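Aminotransferase (PDB 4GRX) probably catalyses the pyridoxal-phosphate-dependent transfer of amino groups between amine donors and carbonyl acceptors, as a class III omega-aminotransferase. Local coordinates at residues S18-A23 against D55-R60; S27-T32 against R40-V45; M34-Q39 against I415-T420. All coordinates share one frame; numbering follows the deposited sequence.

Contact 1 (S18-A23 against D55-R60); sequences SWEARA and DVHGRR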
loop_
_atom_site.group_PDB
_atom_site.type_symbol
_atom_site.label_atom_id
_atom_site.label_comp_id
_atom_site.label_asym_id
_atom_site.label_seq_id
_atom_site.Cartn_x
_atom_site.Cartn_y
_atom_site.Cartn_z
ATOM N N SER A 18 12.117 20.783 -20.704
ATOM C CA SER A 18 10.904 20.192 -21.245
ATOM C C SER A 18 10.277 19.214 -20.250
ATOM O O SER A 18 10.901 18.816 -19.276
ATOM C CB SER A 18 11.236 19.451 -22.526
ATOM O OG SER A 18 11.902 18.250 -22.211
ATOM N N TRP A 19 9.041 18.811 -20.509
ATOM C CA TRP A 19 8.383 17.835 -19.660
ATOM C C TRP A 19 9.080 16.514 -19.741
ATOM O O TRP A 19 9.295 15.854 -18.731
ATOM C CB TRP A 19 6.931 17.691 -20.060
ATOM C CG TRP A 19 6.098 18.846 -19.594
ATOM C CD1 TRP A 19 5.658 19.933 -20.340
ATOM C CD2 TRP A 19 5.577 19.076 -18.240
ATOM N NE1 TRP A 19 4.917 20.787 -19.567
ATOM C CE2 TRP A 19 4.831 20.340 -18.300
ATOM C CE3 TRP A 19 5.649 18.391 -17.033
ATOM C CZ2 TRP A 19 4.192 20.873 -17.186
ATOM C CZ3 TRP A 19 4.995 18.939 -15.915
ATOM C CH2 TRP A 19 4.290 20.158 -15.993
ATOM N N GLU A 20 9.454 16.124 -20.955
ATOM C CA GLU A 20 10.187 14.887 -21.180
ATOM C C GLU A 20 11.501 14.912 -20.402
ATOM O O GLU A 20 11.855 13.936 -19.746
ATOM C CB GLU A 20 10.440 14.678 -22.677
ATOM C CG GLU A 20 9.186 14.439 -23.508
ATOM C CD GLU A 20 8.439 15.715 -23.898
ATOM O OE1 GLU A 20 8.915 16.844 -23.607
ATOM O OE2 GLU A 20 7.358 15.578 -24.516
ATOM N N ALA A 21 12.210 16.038 -20.461
ATOM C CA ALA A 21 13.486 16.140 -19.778
ATOM C C ALA A 21 13.290 16.005 -18.276
ATOM O O ALA A 21 13.893 15.134 -17.653
ATOM C CB ALA A 21 14.181 17.440 -20.118
ATOM N N ARG A 22 12.434 16.853 -17.713
ATOM C CA ARG A 22 12.099 16.805 -16.291
ATOM C C ARG A 22 11.716 15.405 -15.798
ATOM O O ARG A 22 12.180 14.967 -14.737
ATOM C CB ARG A 22 11.015 17.837 -15.950
ATOM C CG ARG A 22 11.537 19.268 -15.997
ATOM C CD ARG A 22 10.460 20.281 -16.322
ATOM N NE ARG A 22 9.577 20.526 -15.190
ATOM C CZ ARG A 22 8.355 21.053 -15.296
ATOM N NH1 ARG A 22 7.861 21.385 -16.498
ATOM N NH2 ARG A 22 7.618 21.239 -14.202
ATOM N N ALA A 23 10.907 14.695 -16.581
ATOM C CA ALA A 23 10.486 13.349 -16.215
ATOM C C ALA A 23 11.672 12.398 -16.098
ATOM O O ALA A 23 11.777 11.691 -15.114
ATOM C CB ALA A 23 9.441 12.823 -17.185
ATOM N N ASP A 55 -2.308 14.746 -23.752
ATOM C CA ASP A 55 -0.998 15.118 -23.193
ATOM C C ASP A 55 -0.680 16.615 -23.265
ATOM O O ASP A 55 -1.507 17.429 -23.689
ATOM C CB ASP A 55 0.147 14.248 -23.750
ATOM C CG ASP A 55 0.444 14.498 -25.226
ATOM O OD1 ASP A 55 0.034 15.545 -25.768
ATOM O OD2 ASP A 55 1.120 13.641 -25.844
ATOM N N VAL A 56 0.527 16.961 -22.842
ATOM C CA VAL A 56 0.953 18.344 -22.745
ATOM C C VAL A 56 1.182 19.023 -24.091
ATOM O O VAL A 56 1.226 20.257 -24.166
ATOM C CB VAL A 56 2.246 18.450 -21.938
ATOM C CG1 VAL A 56 1.943 18.316 -20.443
ATOM C CG2 VAL A 56 3.258 17.415 -22.419
ATOM N N HIS A 57 1.346 18.228 -25.145
ATOM C CA HIS A 57 1.471 18.782 -26.481
ATOM C C HIS A 57 0.134 18.869 -27.155
ATOM O O HIS A 57 0.047 19.200 -28.336
ATOM C CB HIS A 57 2.454 17.961 -27.309
ATOM C CG HIS A 57 3.832 17.866 -26.693
ATOM N ND1 HIS A 57 4.636 18.947 -26.530
ATOM C CD2 HIS A 57 4.541 16.765 -26.200
ATOM C CE1 HIS A 57 5.791 18.561 -25.961
ATOM N NE2 HIS A 57 5.728 17.220 -25.757
ATOM N N GLY A 58 -0.923 18.578 -26.400
ATOM C CA GLY A 58 -2.279 18.548 -26.937
ATOM C C GLY A 58 -2.650 17.289 -27.709
ATOM O O GLY A 58 -3.748 17.212 -28.283
ATOM N N ARG A 59 -1.757 16.298 -27.738
ATOM C CA ARG A 59 -2.029 15.059 -28.459
ATOM C C ARG A 59 -3.004 14.190 -27.669
ATOM O O ARG A 59 -2.839 13.992 -26.473
ATOM C CB ARG A 59 -0.733 14.310 -28.786
ATOM C CG ARG A 59 -0.817 13.469 -30.058
ATOM C CD ARG A 59 0.421 12.604 -30.280
ATOM N NE ARG A 59 1.559 13.371 -30.801
ATOM C CZ ARG A 59 2.579 13.843 -30.075
ATOM N NH1 ARG A 59 2.647 13.646 -28.752
ATOM N NH2 ARG A 59 3.548 14.520 -30.689
ATOM N N ARG A 60 -4.020 13.679 -28.350
ATOM C CA ARG A 60 -5.156 13.036 -27.703
ATOM C C ARG A 60 -5.195 11.539 -28.026
ATOM O O ARG A 60 -4.936 11.144 -29.160
ATOM C CB ARG A 60 -6.432 13.763 -28.151
ATOM C CG ARG A 60 -7.769 13.197 -27.715
ATOM C CD ARG A 60 -8.874 13.819 -28.570
ATOM N NE ARG A 60 -10.203 13.468 -28.078
ATOM C CZ ARG A 60 -10.886 14.172 -27.176
ATOM N NH1 ARG A 60 -10.373 15.293 -26.666
ATOM N NH2 ARG A 60 -12.086 13.754 -26.783
#
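Trp-19 and Glu-20, in the first turn of helix 19-26, reach Val-56 and His-57 in the type I beta turn from Asp-55 to Gly-58 that joins strands 52-55 and 60-63. Ser-18 is the N-cap of that helix: its OG accepts a hydrogen bond from Ala-21 N at 2.8 Å. Trp-19 makes the apolar half of the contact. Val-56 CG1 stands over one face of the indole, 4.0 Å from the centroid of the five-membered ring and almost on its normal, which meets the definition of a CH-pi contact; Trp-19 CD1 also touches Val-56 CB at 4.0 Å. Glu-20 has its chain bent at CB-CG (chi2 82°), and the carboxylate comes forward to the imidazole edge. His-57 NE2 donates to Glu-20 OE2 over 2.6 Å, with an N-H...O angle of 168°, on the syn lone pair. Ring and carboxylate planes differ by just 12°, so the two groups lie nearly flat with one another. Replacing Glu-20 by alanine would probably leave His-57 NE2 without this acceptor and the imidazole freer to turn. Farther along, Arg-22 places NH1 over the opposite indole face, so the ring lies between a methyl and a guanidinium group. On the turn itself, Asp-55 OD1 accepts from Arg-59 N at 2.8 Å. The straight, coplanar His-carboxylate bond is of the kind that would probably stabilise a protonated imidazole, giving this surface pairing some ion-pair character.

Contact 2 (S27-T32 against R40-V45); sequences SLYGFT and RGTVVV. With DAV (delta-amino valeric acid), chain F.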
loop_
_atom_site.group_PDB
_atom_site.type_symbol
_atom_site.label_atom_id
_atom_site.label_comp_id
_atom_site.label_asym_id
_atom_site.label_seq_id
_atom_site.Cartn_x
_atom_site.Cartn_y
_atom_site.Cartn_z
ATOM N N SER A 27 12.526 10.853 -12.180
ATOM C CA SER A 27 11.721 9.647 -12.024
ATOM C C SER A 27 12.537 8.368 -12.003
ATOM O O SER A 27 13.515 8.229 -12.712
ATOM C CB SER A 27 10.648 9.564 -13.120
ATOM O OG SER A 27 9.715 10.633 -12.987
ATOM N N LEU A 28 12.127 7.443 -11.152
ATOM C CA LEU A 28 12.527 6.071 -11.305
ATOM C C LEU A 28 11.275 5.387 -11.789
ATOM O O LEU A 28 10.303 5.265 -11.040
ATOM C CB LEU A 28 12.960 5.497 -9.971
ATOM C CG LEU A 28 13.817 4.247 -10.104
ATOM C CD1 LEU A 28 14.733 4.185 -8.905
ATOM C CD2 LEU A 28 12.982 2.977 -10.188
ATOM N N TYR A 29 11.279 4.960 -13.047
ATOM C CA TYR A 29 10.054 4.447 -13.681
ATOM C C TYR A 29 9.768 3.009 -13.266
ATOM O O TYR A 29 10.682 2.188 -13.170
ATOM C CB TYR A 29 10.169 4.485 -15.198
ATOM C CG TYR A 29 10.384 5.838 -15.809
ATOM C CD1 TYR A 29 9.329 6.530 -16.390
ATOM C CD2 TYR A 29 11.647 6.418 -15.837
ATOM C CE1 TYR A 29 9.527 7.775 -16.975
ATOM C CE2 TYR A 29 11.853 7.664 -16.415
ATOM C CZ TYR A 29 10.790 8.332 -16.989
ATOM O OH TYR A 29 10.991 9.560 -17.566
ATOM N N GLY A 30 8.497 2.713 -13.024
ATOM C CA GLY A 30 8.073 1.357 -12.755
ATOM C C GLY A 30 7.297 0.802 -13.927
ATOM O O GLY A 30 6.438 1.497 -14.500
ATOM N N PHE A 31 7.594 -0.456 -14.270
ATOM C CA PHE A 31 6.920 -1.172 -15.356
ATOM C C PHE A 31 6.924 -0.302 -16.593
ATOM O O PHE A 31 5.886 -0.054 -17.193
ATOM C CB PHE A 31 5.477 -1.508 -14.990
ATOM C CG PHE A 31 5.331 -2.676 -14.054
ATOM C CD1 PHE A 31 5.730 -3.952 -14.436
ATOM C CD2 PHE A 31 4.747 -2.506 -12.796
ATOM C CE1 PHE A 31 5.566 -5.023 -13.570
ATOM C CE2 PHE A 31 4.575 -3.581 -11.933
ATOM C CZ PHE A 31 4.983 -4.836 -12.323
ATOM N N THR A 32 8.106 0.189 -16.946
ATOM C CA THR A 32 8.247 1.082 -18.069
ATOM C C THR A 32 9.410 0.552 -18.908
ATOM O O THR A 32 10.516 0.354 -18.384
ATOM C CB THR A 32 8.475 2.534 -17.584
ATOM O OG1 THR A 32 7.324 2.978 -16.841
ATOM C CG2 THR A 32 8.724 3.486 -18.739
ATOM N N ARG A 40 11.582 7.823 -27.102
ATOM C CA ARG A 40 10.314 8.516 -27.406
ATOM C C ARG A 40 9.995 9.667 -26.465
ATOM O O ARG A 40 9.282 10.590 -26.834
ATOM C CB ARG A 40 9.135 7.536 -27.384
ATOM C CG ARG A 40 9.164 6.473 -28.473
ATOM C CD ARG A 40 8.116 5.395 -28.230
ATOM N NE ARG A 40 6.744 5.889 -28.397
ATOM C CZ ARG A 40 6.104 6.018 -29.566
ATOM N NH1 ARG A 40 6.690 5.696 -30.724
ATOM N NH2 ARG A 40 4.852 6.470 -29.571
ATOM N N GLY A 41 10.504 9.605 -25.245
ATOM C CA GLY A 41 10.105 10.545 -24.215
ATOM C C GLY A 41 8.902 10.038 -23.433
ATOM O O GLY A 41 8.087 9.256 -23.932
ATOM N N THR A 42 8.817 10.474 -22.185
ATOM C CA THR A 42 7.687 10.191 -21.343
ATOM C C THR A 42 6.530 11.002 -21.890
ATOM O O THR A 42 6.704 12.154 -22.246
ATOM C CB THR A 42 7.977 10.652 -19.915
ATOM O OG1 THR A 42 9.180 10.036 -19.449
ATOM C CG2 THR A 42 6.828 10.311 -18.996
ATOM N N VAL A 43 5.360 10.385 -21.986
ATOM C CA VAL A 43 4.144 11.079 -22.377
ATOM C C VAL A 43 3.514 11.601 -21.092
ATOM O O VAL A 43 3.140 10.811 -20.207
ATOM C CB VAL A 43 3.168 10.130 -23.107
ATOM C CG1 VAL A 43 1.861 10.838 -23.430
ATOM C CG2 VAL A 43 3.824 9.556 -24.362
ATOM N N VAL A 44 3.413 12.927 -20.989
ATOM C CA VAL A 44 2.965 13.602 -19.769
ATOM C C VAL A 44 1.512 14.037 -19.937
ATOM O O VAL A 44 1.223 14.880 -20.755
ATOM C CB VAL A 44 3.878 14.804 -19.455
ATOM C CG1 VAL A 44 3.570 15.394 -18.088
ATOM C CG2 VAL A 44 5.343 14.377 -19.533
ATOM N N VAL A 45 0.610 13.445 -19.162
ATOM C CA VAL A 45 -0.839 13.599 -19.346
ATOM C C VAL A 45 -1.425 14.680 -18.426
ATOM O O VAL A 45 -1.150 14.721 -17.221
ATOM C CB VAL A 45 -1.565 12.252 -19.113
ATOM C CG1 VAL A 45 -3.076 12.406 -19.252
ATOM C CG2 VAL A 45 -1.064 11.220 -20.102
HETATM O OXT DAV F . 3.021 -7.229 -15.606
HETATM O O DAV F . 3.782 -5.672 -17.040
HETATM C CB DAV F . 1.542 -4.834 -14.469
HETATM C CG DAV F . 0.079 -4.462 -14.257
HETATM C CD DAV F . -0.060 -3.772 -12.905
HETATM N N DAV F . -1.378 -4.026 -12.315
HETATM C C DAV F . 2.951 -6.117 -16.203
HETATM C C1 DAV F . 1.701 -5.238 -15.942
#
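Tyr-29, in the loop after helix 19-26, and Thr-42, just ahead of strand 43-49, meet through their hydroxyl groups in a buried spot. Following segment 40-45 from its start, Arg-40 closes helix 34-40, its NH2 forming a salt bridge with Asp-421. Gly-41 leaves the helix with positive phi (90°) and takes the chain toward the strand; a side chain here would collide with the carbonyl oxygen of Arg-40. Thr-42 is the residue of this segment that touches the loop. Its OG1 is anti to its own carbonyl carbon (chi1 -56°), which points the hydroxyl at Tyr-29 OH, and it accepts from that phenol oxygen at 2.7 Å. The threonine oxygen sits at the rim of the phenol, near the ring plane and 3.4 Å from Tyr-29 CE1. The two side chains approach from opposite directions, and Ser-27 CB lies 4.0 Å above one face of the tyrosine ring. Ala-23 and Val-37 also pack on both Tyr-29 and Thr-42, which places the hydroxyl pair in an apolar setting between helices 19-26 and 34-40. From Val-43 to Val-45 the segment becomes the outermost strand, within this chain, of a four-stranded mixed sheet, and these three residues pair in parallel with a strand of the second subunit, continuing the sheet across the dimer interface. Val-44 meanwhile packs on Trp-19. Segment 27-32 goes on to the ligand: Thr-32 OG1 donates to Gly-30 O at 2.9 Å from above the carbonyl plane, and between them Phe-31 turns a ring face to delta-amino valeric acid, whose CB stands 4.0 Å above the ring plane over its centre.

Contact 3 (M34-Q39 against I415-T420); sequences MPSVHQ and IANTCT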
loop_
_atom_site.group_PDB
_atom_site.type_symbol
_atom_site.label_atom_id
_atom_site.label_comp_id
_atom_site.label_asym_id
_atom_site.label_seq_id
_atom_site.Cartn_x
_atom_site.Cartn_y
_atom_site.Cartn_z
ATOM N N MET A 34 12.402 0.921 -20.836
ATOM C CA MET A 34 13.358 2.025 -20.809
ATOM C C MET A 34 13.909 2.444 -22.187
ATOM O O MET A 34 14.058 3.636 -22.444
ATOM C CB MET A 34 14.475 1.750 -19.790
ATOM C CG MET A 34 13.990 1.670 -18.344
ATOM S SD MET A 34 13.160 3.164 -17.738
ATOM C CE MET A 34 14.466 4.397 -17.834
ATOM N N PRO A 35 14.196 1.485 -23.088
ATOM C CA PRO A 35 14.576 1.968 -24.436
ATOM C C PRO A 35 13.474 2.734 -25.224
ATOM O O PRO A 35 13.819 3.596 -26.050
ATOM C CB PRO A 35 15.005 0.683 -25.162
ATOM C CG PRO A 35 15.446 -0.223 -24.061
ATOM C CD PRO A 35 14.471 0.043 -22.937
ATOM N N SER A 36 12.191 2.423 -24.971
ATOM C CA SER A 36 11.051 3.164 -25.537
ATOM C C SER A 36 10.956 4.571 -24.973
ATOM O O SER A 36 10.725 5.531 -25.712
ATOM C CB SER A 36 9.722 2.477 -25.229
ATOM O OG SER A 36 9.386 1.496 -26.181
ATOM N N VAL A 37 11.122 4.687 -23.656
ATOM C CA VAL A 37 10.953 5.961 -22.969
ATOM C C VAL A 37 12.157 6.898 -23.219
ATOM O O VAL A 37 12.016 8.117 -23.210
ATOM C CB VAL A 37 10.663 5.744 -21.465
ATOM C CG1 VAL A 37 11.933 5.877 -20.632
ATOM C CG2 VAL A 37 9.619 6.725 -20.975
ATOM N N HIS A 38 13.334 6.327 -23.463
ATOM C CA HIS A 38 14.506 7.136 -23.810
ATOM C C HIS A 38 14.405 7.683 -25.201
ATOM O O HIS A 38 14.629 8.868 -25.428
ATOM C CB HIS A 38 15.787 6.330 -23.649
ATOM C CG HIS A 38 16.198 6.143 -22.218
ATOM N ND1 HIS A 38 16.157 7.150 -21.314
ATOM C CD2 HIS A 38 16.676 5.026 -21.539
ATOM C CE1 HIS A 38 16.581 6.699 -20.115
ATOM N NE2 HIS A 38 16.903 5.402 -20.252
ATOM N N GLN A 39 14.039 6.805 -26.131
ATOM C CA GLN A 39 13.908 7.125 -27.537
ATOM C C GLN A 39 12.686 8.025 -27.822
ATOM O O GLN A 39 12.762 8.908 -28.664
ATOM C CB GLN A 39 13.862 5.816 -28.336
ATOM C CG GLN A 39 13.746 5.929 -29.847
ATOM C CD GLN A 39 13.057 4.701 -30.456
ATOM O OE1 GLN A 39 12.230 4.039 -29.804
ATOM N NE2 GLN A 39 13.389 4.395 -31.714
ATOM N N ILE A 415 4.030 -3.014 -30.913
ATOM C CA ILE A 415 2.586 -2.878 -30.938
ATOM C C ILE A 415 2.086 -1.723 -30.048
ATOM O O ILE A 415 1.304 -0.867 -30.513
ATOM C CB ILE A 415 1.877 -4.211 -30.641
ATOM C CG1 ILE A 415 2.218 -5.229 -31.737
ATOM C CG2 ILE A 415 0.371 -4.003 -30.578
ATOM C CD1 ILE A 415 1.680 -6.625 -31.499
ATOM N N ALA A 416 2.552 -1.694 -28.799
ATOM C CA ALA A 416 2.307 -0.579 -27.878
ATOM C C ALA A 416 2.669 0.759 -28.519
ATOM O O ALA A 416 1.790 1.615 -28.706
ATOM C CB ALA A 416 3.087 -0.773 -26.584
ATOM N N ASN A 417 3.945 0.912 -28.886
ATOM C CA ASN A 417 4.446 2.103 -29.585
ATOM C C ASN A 417 3.643 2.534 -30.848
ATOM O O ASN A 417 3.208 3.684 -30.963
ATOM C CB ASN A 417 5.948 1.939 -29.885
ATOM C CG ASN A 417 6.791 1.826 -28.613
ATOM O OD1 ASN A 417 6.496 2.466 -27.608
ATOM N ND2 ASN A 417 7.843 1.012 -28.658
ATOM N N THR A 418 3.425 1.609 -31.773
ATOM C CA THR A 418 2.656 1.921 -32.970
ATOM C C THR A 418 1.233 2.354 -32.642
ATOM O O THR A 418 0.727 3.276 -33.241
ATOM C CB THR A 418 2.654 0.748 -33.960
ATOM O OG1 THR A 418 4.007 0.434 -34.299
ATOM C CG2 THR A 418 1.907 1.105 -35.226
ATOM N N CYS A 419 0.592 1.689 -31.686
ATOM C CA CYS A 419 -0.760 2.071 -31.232
ATOM C C CYS A 419 -0.796 3.497 -30.699
ATOM O O CYS A 419 -1.633 4.305 -31.112
ATOM C CB CYS A 419 -1.254 1.116 -30.146
ATOM S SG CYS A 419 -2.098 -0.344 -30.794
ATOM N N THR A 420 0.117 3.792 -29.776
ATOM C CA THR A 420 0.279 5.133 -29.261
ATOM C C THR A 420 0.424 6.144 -30.404
ATOM O O THR A 420 -0.197 7.189 -30.371
ATOM C CB THR A 420 1.447 5.195 -28.248
ATOM O OG1 THR A 420 1.096 4.412 -27.108
ATOM C CG2 THR A 420 1.723 6.622 -27.769
#
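Helices 34-40 and 411-421 come closest within these segments at Ser-36 and Asn-417, whose CA atoms are 7.8 Å apart, and each of the two directs its CB at the other helix. Asn-417 ND2 donates a hydrogen bond to Ser-36 OG over 3.0 Å, with an N-H...O angle of 156°. The serine oxygen lies close to the plane of the amide, 9° out of it, so the N-H is aimed well. Asn-417 places its CG anti to its own carbonyl carbon (chi1 -63°), which holds the amide out toward Ser-36, and Ser-36 CB sits 4.0 Å from Asn-417 OD1. Close by, Arg-40 packs on both Asn-417 and Thr-420, while Cys-419 and Thr-418 turn to helix 443-463. On the far side of helix 34-40, His-38 NE2 is hydrogen-bonded to Glu-324 of the second subunit. The contact thus joins a helix near the N-terminus to one near the C-terminus across 375 intervening residues, consistent with the small domain of fold type I aminotransferases, which is assembled from both ends of the chain.

The three contacts lie on one side of the chain's centre and all touch the second subunit. Contacts 1 and 2 have centres 10 Å apart, as do contacts 2 and 3, while contacts 1 and 3 are 15 Å apart and do not touch. Along the chain, helix 19-26, the 27-32 loop, helix 34-40 and strand 43-49 follow one another, so both segments of contact 2 fall between those of contact 1; contact 3 crosses both and brings in helix 411-421. Contact 1 is tied to contact 2 by a probable hydrogen bond from Val-56 N to Val-44 O (3.0 Å). Together the contacts connect a ligand-lining loop, the interface sheet and helix 411-421 through the N-terminal region.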